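Local structure of glucose-6-phosphate dehydrogenase (Trypanosoma cruzi, 5AQ1) at residues T391-V397 with Y407-T411; W235-I240 with D354-V359; V301-V306 with L349-N353. The protein catalyses the NADP-dependent oxidation of glucose 6-phosphate, the entry step of the pentose phosphate pathway, and so supplies NADPH for redox balance. All coordinates share one frame; numbering follows the deposited sequence.

All three interactions lie in the C-terminal domain, around its large mixed sheet. Interaction 1 is a buried strand pair of that sheet, held by a backbone ladder and facing a second subunit. Interactions 2 and 3 are partly buried loop contacts without such a ladder: 235-240 meets 354-359 mainly through tryptophans and an arginine, while 301-306 meets 349-353 through amides and valines. Interactions 2 and 3 share the connection between strands 344-349 and 361-366, their centres are about 12 Å apart, and both reach the third subunit. Interaction 2 also touches interaction 1, where Trp-235 packs on Leu-396; interactions 1 and 3 do not touch.

Interaction 1 of 3, residues T391-V397 with Y407-T411; sequences TQRNELV and YLKLT
Glu-395 with Lys-409 and Val-397 with Tyr-407 are the hydrogen-bonded pairs of an antiparallel ladder, Leu-396 with Leu-408 is the non-hydrogen-bonded pair between them, and the two short strand segments run at 158° to each other. Four backbone bonds close it, among them Lys-409 N to Glu-395 O at 2.7 Å and Tyr-407 N to Val-397 O at 2.9 Å.

On one face of the sheet Val-397 lies against one face of the ring of Tyr-407. Val-397 CB sits 3.7 Å from the centroid of the Tyr-407 ring, a CH-pi contact, with CG1 reaching toward CZ and OH and CG2 toward CE2. Tyr-407 CG stands between its own backbone N and carbonyl carbon (chi1 56°), which swings the ring across onto the valine. On the same face Glu-395 and Lys-409 run side by side. The lysine bends at chi3 (76°), Lys-409 CD rests 3.4 Å from Glu-395 OE1, and the salt bridge from that oxygen to Lys-409 NZ is long at 3.8 Å. Stronger partners hold the carboxylate: Arg-377 at OE1, Tyr-506 and Gln-379 at OE2.

The other face is apolar, with Leu-396 CB 4.3 Å from Leu-408 CD1 and Val-230 of the second subunit packed on Leu-408. Past the end of the ladder, OG1 of Thr-391 and OG1 of Thr-411 come within 2.7 Å, and a water joins Thr-411 OG1 to Gln-392 O, with a weak bond from Asn-394 ND2. The second subunit binds Thr-391 OG1 through Ala-227 O, Asn-394 ND2 through Asn-228 OD1 and Asn-394 OD1 through Val-230 N. The paired part belongs to a beta hairpin, strands 395-401 and 405-413, lying against a partner subunit as the sheets of this family do in their dimers.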
loop_
_atom_site.group_PDB
_atom_site.type_symbol
_atom_site.label_atom_id
_atom_site.label_comp_id
_atom_site.label_asym_id
_atom_site.label_seq_id
_atom_site.Cartn_x
_atom_site.Cartn_y
_atom_site.Cartn_z
ATOM N N THR B 391 17.467 9.844 -12.246
ATOM C CA THR B 391 17.514 8.631 -11.442
ATOM C C THR B 391 17.206 7.455 -12.361
ATOM O O THR B 391 16.884 7.637 -13.540
ATOM C CB THR B 391 16.534 8.688 -10.243
ATOM O OG1 THR B 391 16.781 7.589 -9.360
ATOM C CG2 THR B 391 15.071 8.660 -10.696
ATOM N N GLN B 392 17.327 6.250 -11.824
ATOM C CA GLN B 392 17.001 5.037 -12.565
ATOM C C GLN B 392 16.430 4.019 -11.606
ATOM O O GLN B 392 16.419 4.232 -10.395
ATOM C CB GLN B 392 18.221 4.480 -13.323
ATOM C CG GLN B 392 19.577 4.933 -12.799
ATOM C CD GLN B 392 20.677 4.939 -13.840
ATOM O OE1 GLN B 392 21.787 4.537 -13.530
ATOM N NE2 GLN B 392 20.389 5.386 -15.069
ATOM N N ARG B 393 15.931 2.924 -12.159
ATOM C CA ARG B 393 15.228 1.932 -11.367
ATOM C C ARG B 393 16.116 1.355 -10.279
ATOM O O ARG B 393 17.250 0.962 -10.543
ATOM C CB ARG B 393 14.724 0.807 -12.262
ATOM C CG ARG B 393 13.569 1.210 -13.151
ATOM C CD ARG B 393 13.178 0.056 -14.045
ATOM N NE ARG B 393 11.981 0.335 -14.830
ATOM C CZ ARG B 393 11.409 -0.530 -15.665
ATOM N NH1 ARG B 393 11.924 -1.747 -15.841
ATOM N NH2 ARG B 393 10.318 -0.176 -16.333
ATOM N N ASN B 394 15.594 1.305 -9.056
ATOM C CA ASN B 394 16.228 0.537 -7.995
ATOM C C ASN B 394 16.219 -0.939 -8.366
ATOM O O ASN B 394 15.377 -1.394 -9.139
ATOM C CB ASN B 394 15.509 0.717 -6.653
ATOM C CG ASN B 394 15.535 2.146 -6.138
ATOM O OD1 ASN B 394 14.735 2.491 -5.273
ATOM N ND2 ASN B 394 16.438 2.981 -6.654
ATOM N N GLU B 395 17.155 -1.687 -7.801
ATOM C CA GLU B 395 17.263 -3.103 -8.101
ATOM C C GLU B 395 17.870 -3.837 -6.916
ATOM O O GLU B 395 18.929 -3.456 -6.424
ATOM C CB GLU B 395 18.127 -3.295 -9.345
ATOM C CG GLU B 395 17.816 -4.547 -10.138
ATOM C CD GLU B 395 18.809 -4.773 -11.258
ATOM O OE1 GLU B 395 20.028 -4.749 -10.991
ATOM O OE2 GLU B 395 18.379 -4.974 -12.407
ATOM N N LEU B 396 17.174 -4.862 -6.431
ATOM C CA LEU B 396 17.754 -5.773 -5.459
ATOM C C LEU B 396 18.419 -6.903 -6.233
ATOM O O LEU B 396 17.783 -7.552 -7.063
ATOM C CB LEU B 396 16.690 -6.336 -4.517
ATOM C CG LEU B 396 17.187 -7.289 -3.421
ATOM C CD1 LEU B 396 18.156 -6.594 -2.475
ATOM C CD2 LEU B 396 15.999 -7.859 -2.662
ATOM N N VAL B 397 19.700 -7.119 -5.965
ATOM C CA VAL B 397 20.465 -8.153 -6.641
ATOM C C VAL B 397 20.924 -9.193 -5.629
ATOM O O VAL B 397 21.628 -8.861 -4.675
ATOM C CB VAL B 397 21.692 -7.556 -7.349
ATOM C CG1 VAL B 397 22.444 -8.631 -8.120
ATOM C CG2 VAL B 397 21.257 -6.426 -8.274
ATOM N N TYR B 407 23.003 -7.166 -2.781
ATOM C CA TYR B 407 23.126 -5.711 -2.784
ATOM C C TYR B 407 21.922 -5.013 -3.403
ATOM O O TYR B 407 21.220 -5.574 -4.252
ATOM C CB TYR B 407 24.435 -5.253 -3.450
ATOM C CG TYR B 407 24.676 -5.741 -4.864
ATOM C CD1 TYR B 407 25.287 -6.971 -5.107
ATOM C CD2 TYR B 407 24.335 -4.956 -5.957
ATOM C CE1 TYR B 407 25.528 -7.412 -6.402
ATOM C CE2 TYR B 407 24.570 -5.387 -7.252
ATOM C CZ TYR B 407 25.164 -6.611 -7.473
ATOM O OH TYR B 407 25.393 -7.029 -8.763
ATOM N N LEU B 408 21.693 -3.784 -2.943
ATOM C CA LEU B 408 20.564 -2.965 -3.366
ATOM C C LEU B 408 21.070 -1.746 -4.134
ATOM O O LEU B 408 21.705 -0.857 -3.562
ATOM C CB LEU B 408 19.761 -2.524 -2.142
ATOM C CG LEU B 408 18.563 -1.610 -2.384
ATOM C CD1 LEU B 408 17.502 -2.320 -3.211
ATOM C CD2 LEU B 408 18.002 -1.145 -1.050
ATOM N N LYS B 409 20.796 -1.716 -5.433
ATOM C CA LYS B 409 21.216 -0.611 -6.279
ATOM C C LYS B 409 20.222 0.530 -6.143
ATOM O O LYS B 409 19.018 0.329 -6.302
ATOM C CB LYS B 409 21.290 -1.046 -7.738
ATOM C CG LYS B 409 22.285 -2.162 -8.001
ATOM C CD LYS B 409 22.176 -2.676 -9.427
ATOM C CE LYS B 409 22.821 -1.725 -10.421
ATOM N NZ LYS B 409 22.685 -2.223 -11.818
ATOM N N LEU B 410 20.730 1.723 -5.850
ATOM C CA LEU B 410 19.892 2.904 -5.726
ATOM C C LEU B 410 20.627 4.161 -6.181
ATOM O O LEU B 410 21.818 4.121 -6.489
ATOM C CB LEU B 410 19.358 3.053 -4.292
ATOM C CG LEU B 410 20.211 2.634 -3.094
ATOM C CD1 LEU B 410 21.539 3.356 -3.067
ATOM C CD2 LEU B 410 19.459 2.890 -1.798
ATOM N N THR B 411 19.895 5.268 -6.245
ATOM C CA THR B 411 20.453 6.554 -6.645
ATOM C C THR B 411 20.825 7.381 -5.412
ATOM O O THR B 411 20.107 7.381 -4.408
ATOM C CB THR B 411 19.452 7.323 -7.519
ATOM O OG1 THR B 411 19.193 6.567 -8.705
ATOM C CG2 THR B 411 19.993 8.692 -7.907
HETATM O O HOH W 1 18.496 3.694 -8.768
#

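Interaction 2 of 3, residues W235-I240 with D354-V359; sequences WNSNSI and DRWHGV
Trp-235 and Trp-356 meet with their planes at 85°, an oblique pair in which CH2 of Trp-356 comes 3.4 Å from CD1 of Trp-235. Trp-235 NE1 lies at the edge of the Trp-356 ring, in its plane, and Ile-240 CD1 reaches the same rim, 3.7 Å from Trp-356 CZ3. One face of Trp-356 is covered by CG of its neighbour Arg-355, offset toward the rim. Phe-361 meets Trp-356 edge-to-face, and Arg-225 makes a cation-pi contact with Trp-235. Both indole N-H groups bond backbone oxygens in the last turn of helix 264-282, Trp-235 that of Leu-281 and Trp-356 that of Thr-282.

The guanidinium of Arg-355 takes Trp-235 O at its edge: NH1 donates over 2.8 Å, nearly in the guanidinium plane but well above the carbonyl plane. A bend at chi3 (-70°) turns the arginine back to that oxygen, and Glu-284 holds NE by a salt bridge.

Between the backbones, Ser-237 N donates to Arg-355 O at 2.8 Å. A water donates to that oxygen and to Asp-354 O and also bonds Ser-237 OG. Val-359 packs in the same join, its CG1 3.8 Å from Ile-240 CG2 and its CG2 against Ser-237 CB. Asp-354 pairs with Lys-285 and Arg-229 of the fourth subunit.

Each loop contains a recognisable turn: an Asx turn, Asn-236 OD1 to Asn-238 N, and a type II beta turn from Trp-356 to Val-359. The first loop leads into strand 240-248, the second into 361-366, parallel neighbours in the mixed sheet of the C-terminal domain.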
loop_
_atom_site.group_PDB
_atom_site.type_symbol
_atom_site.label_atom_id
_atom_site.label_comp_id
_atom_site.label_asym_id
_atom_site.label_seq_id
_atom_site.Cartn_x
_atom_site.Cartn_y
_atom_site.Cartn_z
ATOM N N TRP B 235 7.147 -6.321 -1.928
ATOM C CA TRP B 235 7.236 -7.538 -2.745
ATOM C C TRP B 235 5.970 -7.859 -3.541
ATOM O O TRP B 235 5.390 -8.936 -3.409
ATOM C CB TRP B 235 7.647 -8.730 -1.876
ATOM C CG TRP B 235 8.547 -9.666 -2.599
ATOM C CD1 TRP B 235 8.175 -10.689 -3.423
ATOM C CD2 TRP B 235 9.978 -9.655 -2.589
ATOM N NE1 TRP B 235 9.288 -11.325 -3.917
ATOM C CE2 TRP B 235 10.408 -10.711 -3.419
ATOM C CE3 TRP B 235 10.938 -8.866 -1.949
ATOM C CZ2 TRP B 235 11.764 -10.996 -3.629
ATOM C CZ3 TRP B 235 12.287 -9.151 -2.157
ATOM C CH2 TRP B 235 12.685 -10.207 -2.990
ATOM N N ASN B 236 5.552 -6.920 -4.381
ATOM C CA ASN B 236 4.352 -7.095 -5.195
ATOM C C ASN B 236 4.374 -6.158 -6.401
ATOM O O ASN B 236 5.306 -5.368 -6.557
ATOM C CB ASN B 236 3.105 -6.870 -4.342
ATOM C CG ASN B 236 3.073 -5.494 -3.717
ATOM O OD1 ASN B 236 3.297 -4.494 -4.397
ATOM N ND2 ASN B 236 2.805 -5.430 -2.419
ATOM N N SER B 237 3.342 -6.240 -7.236
ATOM C CA SER B 237 3.309 -5.505 -8.501
ATOM C C SER B 237 3.211 -3.983 -8.358
ATOM O O SER B 237 3.418 -3.264 -9.338
ATOM C CB SER B 237 2.153 -6.004 -9.371
ATOM O OG SER B 237 0.915 -5.559 -8.864
ATOM N N ASN B 238 2.886 -3.492 -7.162
ATOM C CA ASN B 238 2.861 -2.048 -6.907
ATOM C C ASN B 238 4.243 -1.412 -6.965
ATOM O O ASN B 238 4.383 -0.274 -7.415
ATOM C CB ASN B 238 2.241 -1.739 -5.542
ATOM C CG ASN B 238 0.799 -2.201 -5.432
ATOM O OD1 ASN B 238 0.132 -2.453 -6.438
ATOM N ND2 ASN B 238 0.304 -2.292 -4.203
ATOM N N SER B 239 5.251 -2.142 -6.490
ATOM C CA SER B 239 6.629 -1.641 -6.429
ATOM C C SER B 239 7.580 -2.324 -7.422
ATOM O O SER B 239 8.568 -1.716 -7.847
ATOM C CB SER B 239 7.180 -1.809 -5.014
ATOM O OG SER B 239 6.478 -1.004 -4.086
ATOM N N ILE B 240 7.286 -3.571 -7.795
ATOM C CA ILE B 240 8.176 -4.338 -8.671
ATOM C C ILE B 240 7.755 -4.208 -10.136
ATOM O O ILE B 240 6.596 -4.443 -10.487
ATOM C CB ILE B 240 8.229 -5.825 -8.267
ATOM C CG1 ILE B 240 8.853 -5.964 -6.879
ATOM C CG2 ILE B 240 9.034 -6.627 -9.280
ATOM C CD1 ILE B 240 8.764 -7.355 -6.290
ATOM N N ASP B 354 -2.876 -11.842 -7.793
ATOM C CA ASP B 354 -2.995 -10.430 -7.458
ATOM C C ASP B 354 -1.681 -9.801 -7.001
ATOM O O ASP B 354 -1.478 -8.604 -7.174
ATOM C CB ASP B 354 -4.092 -10.249 -6.420
ATOM C CG ASP B 354 -5.449 -10.660 -6.955
ATOM O OD1 ASP B 354 -5.961 -9.975 -7.873
ATOM O OD2 ASP B 354 -6.001 -11.670 -6.477
ATOM N N ARG B 355 -0.787 -10.602 -6.439
ATOM C CA ARG B 355 0.535 -10.112 -6.074
ATOM C C ARG B 355 1.373 -9.780 -7.309
ATOM O O ARG B 355 2.142 -8.814 -7.292
ATOM C CB ARG B 355 1.269 -11.142 -5.215
ATOM C CG ARG B 355 2.651 -10.710 -4.744
ATOM C CD ARG B 355 3.317 -11.804 -3.935
ATOM N NE ARG B 355 2.664 -11.992 -2.643
ATOM C CZ ARG B 355 2.961 -11.319 -1.533
ATOM N NH1 ARG B 355 3.914 -10.387 -1.524
ATOM N NH2 ARG B 355 2.294 -11.579 -0.416
ATOM N N TRP B 356 1.218 -10.570 -8.371
ATOM C CA TRP B 356 2.164 -10.558 -9.495
ATOM C C TRP B 356 1.597 -10.157 -10.854
ATOM O O TRP B 356 2.334 -10.142 -11.842
ATOM C CB TRP B 356 2.813 -11.942 -9.621
ATOM C CG TRP B 356 3.666 -12.283 -8.460
ATOM C CD1 TRP B 356 3.490 -13.314 -7.586
ATOM C CD2 TRP B 356 4.834 -11.579 -8.021
ATOM N NE1 TRP B 356 4.484 -13.304 -6.634
ATOM C CE2 TRP B 356 5.321 -12.247 -6.878
ATOM C CE3 TRP B 356 5.519 -10.448 -8.487
ATOM C CZ2 TRP B 356 6.458 -11.823 -6.195
ATOM C CZ3 TRP B 356 6.650 -10.029 -7.809
ATOM C CH2 TRP B 356 7.109 -10.716 -6.675
ATOM N N HIS B 357 0.314 -9.810 -10.913
ATOM C CA HIS B 357 -0.301 -9.463 -12.192
ATOM C C HIS B 357 0.456 -8.325 -12.875
ATOM O O HIS B 357 0.721 -7.286 -12.262
ATOM C CB HIS B 357 -1.768 -9.072 -12.017
ATOM C CG HIS B 357 -2.455 -8.709 -13.301
ATOM N ND1 HIS B 357 -2.669 -9.618 -14.318
ATOM C CD2 HIS B 357 -2.976 -7.535 -13.731
ATOM C CE1 HIS B 357 -3.290 -9.020 -15.318
ATOM N NE2 HIS B 357 -3.488 -7.756 -14.988
ATOM N N GLY B 358 0.815 -8.542 -14.136
ATOM C CA GLY B 358 1.486 -7.533 -14.942
ATOM C C GLY B 358 2.992 -7.443 -14.759
ATOM O O GLY B 358 3.637 -6.627 -15.418
ATOM N N VAL B 359 3.558 -8.267 -13.877
ATOM C CA VAL B 359 4.995 -8.248 -13.614
ATOM C C VAL B 359 5.659 -9.346 -14.434
ATOM O O VAL B 359 5.468 -10.528 -14.153
ATOM C CB VAL B 359 5.302 -8.475 -12.119
ATOM C CG1 VAL B 359 6.799 -8.377 -11.850
ATOM C CG2 VAL B 359 4.549 -7.467 -11.269
HETATM O O HOH W 2 0.235 -6.498 -6.506
HETATM O O HOH W 3 -1.320 -5.192 -11.200
#

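Interaction 3 of 3, residues V301-V306 with L349-N353; sequences VLRQVV and LHVNN
Gln-304 grips segment 349-353 twice, once by its backbone and once by its side-chain amide. Its backbone O accepts from Asn-352 N at 3.0 Å, and its OE1 accepts from Asn-353 ND2 at 2.7 Å. The side-chain amide planes of Gln-304 and Asn-353 stand 86° apart, yet the N-H still meets the oxygen almost end-on to its C=O. With chi1 at 69° the Asn-353 amide folds back over its own main chain and works both ways: ND2 serves Gln-304, while OD1 accepts from Trp-356 N.

Further along, Val-306 N donates to His-350 O at 2.9 Å, nearly straight, so the backbones are joined on both sides of the single bridge between Val-305 and Val-351. His-350 NE2 is hydrogen-bonded to Glu-312 OE2, and Asn-352 O accepts from Arg-385 of the third subunit. Beside the polar bonds, Val-351 packs CG1 against Val-301 CG2 at 4.0 Å and CG2 against Val-305 CG2 at 4.2 Å.

Each of the three bonds between the segments joins one donor to one acceptor. With neutral, directional bonds, valine packing and no ion pair across it, the tie between 301-306 and 349-353 should depend little on ionisation.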
loop_
_atom_site.group_PDB
_atom_site.type_symbol
_atom_site.label_atom_id
_atom_site.label_comp_id
_atom_site.label_asym_id
_atom_site.label_seq_id
_atom_site.Cartn_x
_atom_site.Cartn_y
_atom_site.Cartn_z
ATOM N N VAL B 301 1.825 -21.443 -5.820
ATOM C CA VAL B 301 2.218 -20.399 -6.766
ATOM C C VAL B 301 2.616 -20.967 -8.131
ATOM O O VAL B 301 2.310 -20.366 -9.164
ATOM C CB VAL B 301 3.328 -19.468 -6.200
ATOM C CG1 VAL B 301 4.681 -20.163 -6.123
ATOM C CG2 VAL B 301 3.440 -18.203 -7.039
ATOM N N LEU B 302 3.280 -22.117 -8.147
ATOM C CA LEU B 302 3.668 -22.737 -9.416
ATOM C C LEU B 302 2.454 -23.130 -10.261
ATOM O O LEU B 302 2.500 -23.043 -11.488
ATOM C CB LEU B 302 4.574 -23.952 -9.192
ATOM C CG LEU B 302 6.036 -23.686 -8.810
ATOM C CD1 LEU B 302 6.794 -25.002 -8.775
ATOM C CD2 LEU B 302 6.724 -22.713 -9.758
ATOM N N ARG B 303 1.363 -23.527 -9.608
ATOM C CA ARG B 303 0.119 -23.843 -10.315
ATOM C C ARG B 303 -0.572 -22.600 -10.898
ATOM O O ARG B 303 -1.483 -22.723 -11.716
ATOM C CB ARG B 303 -0.837 -24.624 -9.405
ATOM C CG ARG B 303 -0.375 -26.049 -9.134
ATOM C CD ARG B 303 -1.320 -26.813 -8.217
ATOM N NE ARG B 303 -2.596 -27.146 -8.864
ATOM C CZ ARG B 303 -3.792 -26.620 -8.567
ATOM N NH1 ARG B 303 -3.936 -25.703 -7.610
ATOM N NH2 ARG B 303 -4.869 -27.022 -9.238
ATOM N N GLN B 304 -0.136 -21.412 -10.478
ATOM C CA GLN B 304 -0.650 -20.144 -10.998
ATOM C C GLN B 304 0.232 -19.529 -12.086
ATOM O O GLN B 304 -0.097 -18.477 -12.622
ATOM C CB GLN B 304 -0.804 -19.150 -9.851
ATOM C CG GLN B 304 -1.789 -19.608 -8.791
ATOM C CD GLN B 304 -1.821 -18.699 -7.585
ATOM O OE1 GLN B 304 -1.123 -17.688 -7.530
ATOM N NE2 GLN B 304 -2.630 -19.058 -6.604
ATOM N N VAL B 305 1.359 -20.167 -12.398
ATOM C CA VAL B 305 2.235 -19.692 -13.466
ATOM C C VAL B 305 1.635 -20.080 -14.812
ATOM O O VAL B 305 1.252 -21.230 -15.014
ATOM C CB VAL B 305 3.653 -20.281 -13.347
ATOM C CG1 VAL B 305 4.519 -19.849 -14.523
ATOM C CG2 VAL B 305 4.300 -19.857 -12.034
ATOM N N VAL B 306 1.558 -19.120 -15.728
ATOM C CA VAL B 306 1.046 -19.378 -17.069
ATOM C C VAL B 306 2.111 -20.155 -17.849
ATOM O O VAL B 306 3.275 -19.738 -17.884
ATOM C CB VAL B 306 0.709 -18.068 -17.810
ATOM C CG1 VAL B 306 0.274 -18.352 -19.242
ATOM C CG2 VAL B 306 -0.372 -17.298 -17.063
ATOM N N LEU B 349 7.780 -15.339 -18.449
ATOM C CA LEU B 349 6.651 -15.980 -17.787
ATOM C C LEU B 349 5.781 -14.948 -17.084
ATOM O O LEU B 349 6.249 -13.868 -16.717
ATOM C CB LEU B 349 7.144 -17.011 -16.770
ATOM C CG LEU B 349 8.116 -18.070 -17.298
ATOM C CD1 LEU B 349 8.544 -18.996 -16.172
ATOM C CD2 LEU B 349 7.511 -18.869 -18.442
ATOM N N HIS B 350 4.511 -15.299 -16.912
ATOM C CA HIS B 350 3.564 -14.494 -16.158
ATOM C C HIS B 350 3.006 -15.338 -15.020
ATOM O O HIS B 350 2.624 -16.491 -15.226
ATOM C CB HIS B 350 2.419 -14.028 -17.064
ATOM C CG HIS B 350 2.878 -13.293 -18.283
ATOM N ND1 HIS B 350 3.412 -12.022 -18.227
ATOM C CD2 HIS B 350 2.896 -13.654 -19.588
ATOM C CE1 HIS B 350 3.737 -11.630 -19.447
ATOM N NE2 HIS B 350 3.430 -12.601 -20.291
ATOM N N VAL B 351 2.971 -14.767 -13.821
ATOM C CA VAL B 351 2.310 -15.397 -12.684
ATOM C C VAL B 351 0.951 -14.726 -12.523
ATOM O O VAL B 351 0.881 -13.536 -12.209
ATOM C CB VAL B 351 3.132 -15.242 -11.392
ATOM C CG1 VAL B 351 2.485 -16.014 -10.251
ATOM C CG2 VAL B 351 4.561 -15.719 -11.610
ATOM N N ASN B 352 -0.120 -15.481 -12.758
ATOM C CA ASN B 352 -1.460 -14.921 -12.731
ATOM C C ASN B 352 -2.112 -14.963 -11.351
ATOM O O ASN B 352 -2.923 -15.842 -11.045
ATOM C CB ASN B 352 -2.365 -15.600 -13.750
ATOM C CG ASN B 352 -3.690 -14.888 -13.899
ATOM O OD1 ASN B 352 -3.762 -13.662 -13.782
ATOM N ND2 ASN B 352 -4.748 -15.644 -14.141
ATOM N N ASN B 353 -1.748 -13.984 -10.530
ATOM C CA ASN B 353 -2.438 -13.716 -9.276
ATOM C C ASN B 353 -2.304 -12.234 -8.922
ATOM O O ASN B 353 -1.690 -11.461 -9.663
ATOM C CB ASN B 353 -1.925 -14.633 -8.155
ATOM C CG ASN B 353 -0.498 -14.325 -7.727
ATOM O OD1 ASN B 353 0.020 -13.231 -7.952
ATOM N ND2 ASN B 353 0.135 -15.289 -7.074
#